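Local coordinates for phosphatase YwpJ (Bacillus subtilis, PDB 1NRW), which removes phosphate from phosphorylated five- and six-carbon sugars and nucleoside monophosphates in vitro, and less readily from FMN, as a magnesium-dependent HAD-superfamily phosphatase, at residues 85-96 and 187-198. Sequence-based numbering, arbitrary orientation.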
ATOM      1  N   ILE A  85      -0.192  -8.894 -13.532  1.00 20.66           N
ATOM      2  CA  ILE A  85      -1.436  -8.613 -14.238  1.00 20.09           C
ATOM      3  C   ILE A  85      -1.164  -9.071 -15.668  1.00 21.39           C
ATOM      4  O   ILE A  85      -0.120  -8.733 -16.235  1.00 19.35           O
ATOM      5  CB  ILE A  85      -1.736  -7.092 -14.278  1.00 18.91           C
ATOM      6  CG1 ILE A  85      -1.941  -6.553 -12.863  1.00 20.54           C
ATOM      7  CG2 ILE A  85      -2.968  -6.820 -15.145  1.00 17.54           C
ATOM      8  CD1 ILE A  85      -1.967  -5.029 -12.798  1.00 21.71           C
ATOM      9  N   ASP A  86      -2.079  -9.845 -16.242  1.00 23.69           N
ATOM     10  CA  ASP A  86      -1.919 -10.317 -17.615  1.00 27.42           C
ATOM     11  C   ASP A  86      -1.601  -9.110 -18.491  1.00 27.82           C
ATOM     12  O   ASP A  86      -2.281  -8.088 -18.410  1.00 25.72           O
ATOM     13  CB  ASP A  86      -3.209 -10.989 -18.092  1.00 31.10           C
ATOM     14  CG  ASP A  86      -3.145 -11.415 -19.546  1.00 36.44           C
ATOM     15  OD1 ASP A  86      -3.170 -10.533 -20.431  1.00 39.50           O
ATOM     16  OD2 ASP A  86      -3.065 -12.634 -19.804  1.00 39.46           O
ATOM     17  N   LYS A  87      -0.572  -9.227 -19.325  1.00 28.65           N
ATOM     18  CA  LYS A  87      -0.161  -8.120 -20.184  1.00 30.88           C
ATOM     19  C   LYS A  87      -1.240  -7.523 -21.080  1.00 30.49           C
ATOM     20  O   LYS A  87      -1.273  -6.312 -21.281  1.00 29.75           O
ATOM     21  CB  LYS A  87       1.053  -8.523 -21.026  1.00 32.85           C
ATOM     22  CG  LYS A  87       2.348  -8.524 -20.231  1.00 36.67           C
ATOM     23  CD  LYS A  87       3.562  -8.642 -21.131  1.00 40.17           C
ATOM     24  CE  LYS A  87       4.847  -8.479 -20.333  1.00 42.26           C
ATOM     25  NZ  LYS A  87       4.960  -9.486 -19.243  1.00 44.39           N
ATOM     26  N   LYS A  88      -2.122  -8.354 -21.621  1.00 30.71           N
ATOM     27  CA  LYS A  88      -3.179  -7.825 -22.471  1.00 31.02           C
ATOM     28  C   LYS A  88      -4.179  -7.030 -21.643  1.00 28.92           C
ATOM     29  O   LYS A  88      -4.710  -6.018 -22.102  1.00 28.18           O
ATOM     30  CB  LYS A  88      -3.878  -8.957 -23.225  1.00 34.96           C
ATOM     31  CG  LYS A  88      -3.046  -9.488 -24.376  1.00 39.49           C
ATOM     32  CD  LYS A  88      -3.784 -10.543 -25.180  1.00 43.49           C
ATOM     33  CE  LYS A  88      -3.019 -10.869 -26.452  1.00 45.12           C
ATOM     34  NZ  LYS A  88      -1.608 -11.250 -26.156  1.00 48.16           N
ATOM     35  N   ARG A  89      -4.429  -7.482 -20.419  1.00 27.42           N
ATOM     36  CA  ARG A  89      -5.344  -6.780 -19.532  1.00 25.63           C
ATOM     37  C   ARG A  89      -4.685  -5.472 -19.086  1.00 23.71           C
ATOM     38  O   ARG A  89      -5.348  -4.446 -18.963  1.00 23.52           O
ATOM     39  CB  ARG A  89      -5.685  -7.652 -18.318  1.00 26.83           C
ATOM     40  CG  ARG A  89      -6.428  -6.922 -17.209  1.00 28.98           C
ATOM     41  CD  ARG A  89      -7.721  -6.291 -17.703  1.00 32.75           C
ATOM     42  NE  ARG A  89      -8.900  -7.027 -17.260  1.00 32.45           N
ATOM     43  CZ  ARG A  89     -10.150  -6.626 -17.464  1.00 33.82           C
ATOM     44  NH1 ARG A  89     -10.387  -5.493 -18.110  1.00 34.02           N
ATOM     45  NH2 ARG A  89     -11.164  -7.349 -17.005  1.00 33.62           N
ATOM     46  N   ALA A  90      -3.376  -5.513 -18.853  1.00 22.93           N
ATOM     47  CA  ALA A  90      -2.647  -4.317 -18.435  1.00 22.14           C
ATOM     48  C   ALA A  90      -2.693  -3.292 -19.567  1.00 22.84           C
ATOM     49  O   ALA A  90      -2.887  -2.096 -19.334  1.00 20.67           O
ATOM     50  CB  ALA A  90      -1.199  -4.667 -18.097  1.00 21.12           C
ATOM     51  N   TYR A  91      -2.519  -3.768 -20.796  1.00 23.09           N
ATOM     52  CA  TYR A  91      -2.554  -2.882 -21.955  1.00 24.39           C
ATOM     53  C   TYR A  91      -3.916  -2.202 -22.019  1.00 24.08           C
ATOM     54  O   TYR A  91      -4.022  -0.993 -22.231  1.00 22.37           O
ATOM     55  CB  TYR A  91      -2.331  -3.675 -23.243  1.00 26.07           C
ATOM     56  CG  TYR A  91      -2.185  -2.803 -24.470  1.00 28.69           C
ATOM     57  CD1 TYR A  91      -0.934  -2.327 -24.866  1.00 29.21           C
ATOM     58  CD2 TYR A  91      -3.300  -2.435 -25.223  1.00 29.83           C
ATOM     59  CE1 TYR A  91      -0.794  -1.505 -25.988  1.00 30.02           C
ATOM     60  CE2 TYR A  91      -3.174  -1.612 -26.346  1.00 31.46           C
ATOM     61  CZ  TYR A  91      -1.919  -1.153 -26.720  1.00 31.13           C
ATOM     62  OH  TYR A  91      -1.793  -0.340 -27.825  1.00 33.06           O
ATOM     63  N   ASP A  92      -4.958  -3.000 -21.829  1.00 26.08           N
ATOM     64  CA  ASP A  92      -6.332  -2.526 -21.862  1.00 27.51           C
ATOM     65  C   ASP A  92      -6.569  -1.434 -20.819  1.00 26.25           C
ATOM     66  O   ASP A  92      -7.115  -0.375 -21.122  1.00 24.86           O
ATOM     67  CB  ASP A  92      -7.273  -3.703 -21.602  1.00 33.45           C
ATOM     68  CG  ASP A  92      -8.646  -3.494 -22.195  1.00 39.47           C
ATOM     69  OD1 ASP A  92      -9.310  -2.497 -21.835  1.00 42.72           O
ATOM     70  OD2 ASP A  92      -9.060  -4.333 -23.027  1.00 43.92           O
ATOM     71  N   ILE A  93      -6.154  -1.706 -19.587  1.00 23.67           N
ATOM     72  CA  ILE A  93      -6.324  -0.761 -18.490  1.00 21.81           C
ATOM     73  C   ILE A  93      -5.580   0.549 -18.721  1.00 21.06           C
ATOM     74  O   ILE A  93      -6.149   1.631 -18.569  1.00 20.50           O
ATOM     75  CB  ILE A  93      -5.831  -1.374 -17.158  1.00 21.96           C
ATOM     76  CG1 ILE A  93      -6.683  -2.596 -16.810  1.00 22.55           C
ATOM     77  CG2 ILE A  93      -5.901  -0.338 -16.045  1.00 21.28           C
ATOM     78  CD1 ILE A  93      -6.158  -3.405 -15.642  1.00 23.77           C
ATOM     79  N   LEU A  94      -4.306   0.453 -19.080  1.00 21.33           N
ATOM     80  CA  LEU A  94      -3.499   1.644 -19.301  1.00 21.04           C
ATOM     81  C   LEU A  94      -3.977   2.468 -20.488  1.00 22.59           C
ATOM     82  O   LEU A  94      -3.973   3.700 -20.434  1.00 22.12           O
ATOM     83  CB  LEU A  94      -2.029   1.252 -19.467  1.00 19.63           C
ATOM     84  CG  LEU A  94      -1.470   0.562 -18.213  1.00 20.83           C
ATOM     85  CD1 LEU A  94      -0.059   0.061 -18.464  1.00 21.30           C
ATOM     86  CD2 LEU A  94      -1.488   1.545 -17.046  1.00 19.80           C
ATOM     87  N   SER A  95      -4.399   1.800 -21.557  1.00 23.62           N
ATOM     88  CA  SER A  95      -4.886   2.522 -22.726  1.00 25.87           C
ATOM     89  C   SER A  95      -6.115   3.331 -22.326  1.00 25.31           C
ATOM     90  O   SER A  95      -6.265   4.487 -22.726  1.00 26.31           O
ATOM     91  CB  SER A  95      -5.249   1.546 -23.850  1.00 26.68           C
ATOM     92  OG  SER A  95      -6.298   0.681 -23.457  1.00 32.53           O
ATOM     93  N   TRP A  96      -6.988   2.726 -21.524  1.00 24.27           N
ATOM     94  CA  TRP A  96      -8.200   3.404 -21.073  1.00 24.07           C
ATOM     95  C   TRP A  96      -7.881   4.576 -20.139  1.00 24.17           C
ATOM     96  O   TRP A  96      -8.391   5.683 -20.326  1.00 24.30           O
ATOM     97  CB  TRP A  96      -9.133   2.419 -20.357  1.00 24.59           C
ATOM     98  CG  TRP A  96     -10.459   3.032 -19.995  1.00 25.34           C
ATOM     99  CD1 TRP A  96     -11.491   3.313 -20.845  1.00 26.86           C
ATOM    100  CD2 TRP A  96     -10.867   3.499 -18.701  1.00 25.98           C
ATOM    101  NE1 TRP A  96     -12.515   3.929 -20.162  1.00 26.78           N
ATOM    102  CE2 TRP A  96     -12.159   4.056 -18.845  1.00 25.83           C
ATOM    103  CE3 TRP A  96     -10.267   3.503 -17.434  1.00 25.07           C
ATOM    104  CZ2 TRP A  96     -12.860   4.613 -17.769  1.00 25.98           C
ATOM    105  CZ3 TRP A  96     -10.968   4.059 -16.362  1.00 25.28           C
ATOM    106  CH2 TRP A  96     -12.250   4.605 -16.541  1.00 24.22           C
ATOM    107  N   ALA A 187     -16.658   6.423 -12.439  1.00 21.60           N
ATOM    108  CA  ALA A 187     -16.589   5.732 -13.724  1.00 21.94           C
ATOM    109  C   ALA A 187     -15.522   4.639 -13.708  1.00 22.13           C
ATOM    110  O   ALA A 187     -15.724   3.550 -14.250  1.00 21.67           O
ATOM    111  CB  ALA A 187     -16.297   6.730 -14.843  1.00 20.77           C
ATOM    112  N   GLY A 188     -14.380   4.939 -13.096  1.00 21.19           N
ATOM    113  CA  GLY A 188     -13.314   3.959 -13.020  1.00 20.65           C
ATOM    114  C   GLY A 188     -13.736   2.779 -12.170  1.00 21.19           C
ATOM    115  O   GLY A 188     -13.487   1.624 -12.521  1.00 20.09           O
ATOM    116  N   TRP A 189     -14.393   3.066 -11.052  1.00 21.02           N
ATOM    117  CA  TRP A 189     -14.839   2.020 -10.145  1.00 22.47           C
ATOM    118  C   TRP A 189     -15.872   1.115 -10.818  1.00 24.11           C
ATOM    119  O   TRP A 189     -15.781  -0.113 -10.735  1.00 24.04           O
ATOM    120  CB  TRP A 189     -15.425   2.648  -8.874  1.00 22.79           C
ATOM    121  CG  TRP A 189     -15.424   1.720  -7.701  1.00 22.10           C
ATOM    122  CD1 TRP A 189     -16.410   0.843  -7.342  1.00 23.20           C
ATOM    123  CD2 TRP A 189     -14.362   1.537  -6.757  1.00 22.34           C
ATOM    124  NE1 TRP A 189     -16.026   0.126  -6.236  1.00 23.52           N
ATOM    125  CE2 TRP A 189     -14.772   0.529  -5.857  1.00 23.58           C
ATOM    126  CE3 TRP A 189     -13.099   2.122  -6.589  1.00 23.30           C
ATOM    127  CZ2 TRP A 189     -13.966   0.096  -4.798  1.00 22.38           C
ATOM    128  CZ3 TRP A 189     -12.297   1.689  -5.538  1.00 21.21           C
ATOM    129  CH2 TRP A 189     -12.735   0.685  -4.657  1.00 23.25           C
ATOM    130  N   LYS A 190     -16.844   1.721 -11.493  1.00 25.19           N
ATOM    131  CA  LYS A 190     -17.890   0.960 -12.179  1.00 27.45           C
ATOM    132  C   LYS A 190     -17.324   0.051 -13.264  1.00 26.00           C
ATOM    133  O   LYS A 190     -17.817  -1.058 -13.488  1.00 24.75           O
ATOM    134  CB  LYS A 190     -18.909   1.903 -12.825  1.00 29.85           C
ATOM    135  CG  LYS A 190     -19.720   2.740 -11.858  1.00 36.30           C
ATOM    136  CD  LYS A 190     -20.691   3.637 -12.617  1.00 40.48           C
ATOM    137  CE  LYS A 190     -21.454   4.561 -11.678  1.00 43.41           C
ATOM    138  NZ  LYS A 190     -22.365   5.476 -12.421  1.00 45.02           N
ATOM    139  N   ARG A 191     -16.287   0.531 -13.938  1.00 25.12           N
ATOM    140  CA  ARG A 191     -15.662  -0.215 -15.019  1.00 24.85           C
ATOM    141  C   ARG A 191     -14.956  -1.498 -14.590  1.00 25.01           C
ATOM    142  O   ARG A 191     -14.975  -2.486 -15.322  1.00 25.31           O
ATOM    143  CB  ARG A 191     -14.669   0.692 -15.756  1.00 25.33           C
ATOM    144  CG  ARG A 191     -14.031   0.069 -16.990  1.00 25.45           C
ATOM    145  CD  ARG A 191     -13.056   1.041 -17.644  1.00 28.02           C
ATOM    146  NE  ARG A 191     -12.404   0.468 -18.819  1.00 30.07           N
ATOM    147  CZ  ARG A 191     -12.992   0.308 -20.000  1.00 31.70           C
ATOM    148  NH1 ARG A 191     -14.251   0.685 -20.172  1.00 32.64           N
ATOM    149  NH2 ARG A 191     -12.321  -0.230 -21.010  1.00 31.85           N
ATOM    150  N   TYR A 192     -14.355  -1.496 -13.403  1.00 24.14           N
ATOM    151  CA  TYR A 192     -13.613  -2.666 -12.936  1.00 24.76           C
ATOM    152  C   TYR A 192     -14.154  -3.395 -11.712  1.00 24.19           C
ATOM    153  O   TYR A 192     -13.637  -4.452 -11.349  1.00 25.26           O
ATOM    154  CB  TYR A 192     -12.162  -2.257 -12.670  1.00 23.27           C
ATOM    155  CG  TYR A 192     -11.474  -1.711 -13.897  1.00 24.65           C
ATOM    156  CD1 TYR A 192     -11.115  -2.553 -14.947  1.00 24.85           C
ATOM    157  CD2 TYR A 192     -11.224  -0.346 -14.030  1.00 23.78           C
ATOM    158  CE1 TYR A 192     -10.524  -2.050 -16.105  1.00 25.95           C
ATOM    159  CE2 TYR A 192     -10.634   0.167 -15.185  1.00 24.28           C
ATOM    160  CZ  TYR A 192     -10.289  -0.692 -16.217  1.00 25.39           C
ATOM    161  OH  TYR A 192      -9.708  -0.199 -17.363  1.00 26.73           O
ATOM    162  N   GLU A 193     -15.192  -2.859 -11.083  1.00 25.32           N
ATOM    163  CA  GLU A 193     -15.724  -3.492  -9.883  1.00 26.17           C
ATOM    164  C   GLU A 193     -16.223  -4.924 -10.092  1.00 27.69           C
ATOM    165  O   GLU A 193     -16.277  -5.704  -9.141  1.00 26.65           O
ATOM    166  CB  GLU A 193     -16.827  -2.620  -9.266  1.00 27.71           C
ATOM    167  CG  GLU A 193     -18.147  -2.587 -10.018  1.00 30.44           C
ATOM    168  CD  GLU A 193     -19.136  -1.611  -9.396  1.00 32.43           C
ATOM    169  OE1 GLU A 193     -19.066  -1.401  -8.166  1.00 32.55           O
ATOM    170  OE2 GLU A 193     -19.987  -1.060 -10.128  1.00 34.70           O
ATOM    171  N   HIS A 194     -16.568  -5.276 -11.328  1.00 28.47           N
ATOM    172  CA  HIS A 194     -17.055  -6.624 -11.626  1.00 31.53           C
ATOM    173  C   HIS A 194     -16.044  -7.494 -12.376  1.00 31.72           C
ATOM    174  O   HIS A 194     -16.356  -8.627 -12.747  1.00 31.18           O
ATOM    175  CB  HIS A 194     -18.353  -6.559 -12.439  1.00 33.87           C
ATOM    176  CG  HIS A 194     -19.515  -5.996 -11.683  1.00 36.44           C
ATOM    177  ND1 HIS A 194     -19.978  -6.549 -10.508  1.00 38.50           N
ATOM    178  CD2 HIS A 194     -20.314  -4.932 -11.938  1.00 38.44           C
ATOM    179  CE1 HIS A 194     -21.011  -5.851 -10.072  1.00 38.94           C
ATOM    180  NE2 HIS A 194     -21.236  -4.864 -10.921  1.00 39.62           N
ATOM    181  N   ALA A 195     -14.842  -6.969 -12.606  1.00 30.71           N
ATOM    182  CA  ALA A 195     -13.806  -7.724 -13.309  1.00 30.50           C
ATOM    183  C   ALA A 195     -13.264  -8.819 -12.394  1.00 31.67           C
ATOM    184  O   ALA A 195     -12.547  -8.543 -11.429  1.00 30.02           O
ATOM    185  CB  ALA A 195     -12.683  -6.792 -13.748  1.00 29.61           C
ATOM    186  N   GLU A 196     -13.601 -10.066 -12.711  1.00 31.09           N
ATOM    187  CA  GLU A 196     -13.186 -11.202 -11.897  1.00 31.46           C
ATOM    188  C   GLU A 196     -11.708 -11.563 -11.998  1.00 28.90           C
ATOM    189  O   GLU A 196     -11.205 -12.347 -11.195  1.00 28.88           O
ATOM    190  CB  GLU A 196     -14.048 -12.418 -12.248  1.00 35.14           C
ATOM    191  CG  GLU A 196     -15.535 -12.104 -12.257  1.00 41.49           C
ATOM    192  CD  GLU A 196     -16.347 -13.073 -11.425  1.00 46.02           C
ATOM    193  OE1 GLU A 196     -16.056 -13.205 -10.216  1.00 48.99           O
ATOM    194  OE2 GLU A 196     -17.278 -13.697 -11.975  1.00 48.13           O
ATOM    195  N   ASP A 197     -11.015 -10.998 -12.981  1.00 26.42           N
ATOM    196  CA  ASP A 197      -9.595 -11.277 -13.158  1.00 23.83           C
ATOM    197  C   ASP A 197      -8.740 -10.211 -12.473  1.00 22.48           C
ATOM    198  O   ASP A 197      -7.515 -10.246 -12.552  1.00 22.96           O
ATOM    199  CB  ASP A 197      -9.248 -11.332 -14.650  1.00 25.51           C
ATOM    200  CG  ASP A 197      -9.543 -10.027 -15.372  1.00 26.11           C
ATOM    201  OD1 ASP A 197     -10.648  -9.478 -15.185  1.00 26.75           O
ATOM    202  OD2 ASP A 197      -8.673  -9.550 -16.132  1.00 26.89           O
ATOM    203  N   LEU A 198      -9.391  -9.277 -11.789  1.00 19.74           N
ATOM    204  CA  LEU A 198      -8.676  -8.193 -11.120  1.00 20.09           C
ATOM    205  C   LEU A 198      -9.121  -7.942  -9.687  1.00 19.82           C
ATOM    206  O   LEU A 198     -10.189  -8.388  -9.263  1.00 19.44           O
ATOM    207  CB  LEU A 198      -8.868  -6.893 -11.905  1.00 18.20           C
ATOM    208  CG  LEU A 198      -8.390  -6.842 -13.357  1.00 19.61           C
ATOM    209  CD1 LEU A 198      -8.866  -5.539 -14.005  1.00 20.23           C
ATOM    210  CD2 LEU A 198      -6.872  -6.956 -13.402  1.00 20.49           C
TER
HETATM  211  O   HOH W   1     -10.034  -1.973 -19.501  1.00 32.84           O
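Water 1 is gripped by three side chains across the contact: it gives a proton to Asp92 OD1, accepts one from Arg191 NH2 and lies 2.8 Å from Tyr192 OH. Arg191 NE adds a second tie, a bond to Tyr192 OH within the guanidinium plane, while the direct salt bridge from Asp92 OD1 to Arg191 NH2 is long at 3.9 Å. Arg191 runs extended from CG to NE across one face of Trp96: its guanidinium stacks flat on the indole, planes 7° apart, CZ over the five-membered ring and CD 3.4 Å from the centroid of the six-membered ring, a cation-pi contact continued by a CH-pi contact. Trp96, its CG swung away from the backbone N (chi1 -174°), is a knob among Ala187, Gly188, Arg191 and Tyr192; its CH2 lies 3.7 Å from Gly188 CA. The Tyr192 ring stands nearly upright to the indole, an offset edge-to-face pair. Towards the start of helix 87-99, Arg89 bends at chi2 and chi3 to hold Asp197 side-on in a bidentate salt bridge: the hydrogen bonds from NE to OD2 and from NH2 to OD1, each 2.8 Å and nearly straight, use the syn lone pairs, the carboxylate almost coplanar with the guanidinium. Leu198 CD1 lies over one face of that guanidinium, toward its rim, and meets Ile93 CD1 tip to tip at 3.8 Å. A leucine in place of Arg89 would probably leave the Asp197 carboxylate without its charged mate and freer to turn. Ile93 CG1 also rests against Tyr192 CE1. Segments 87-96 and 187-192, nearly antiparallel (158°), pack side by side on the six-stranded sheet, Ile93 and Tyr192 both touching Leu210 of strand 207-212, as in the alpha/beta cap domain of Cof-type HAD phosphatases.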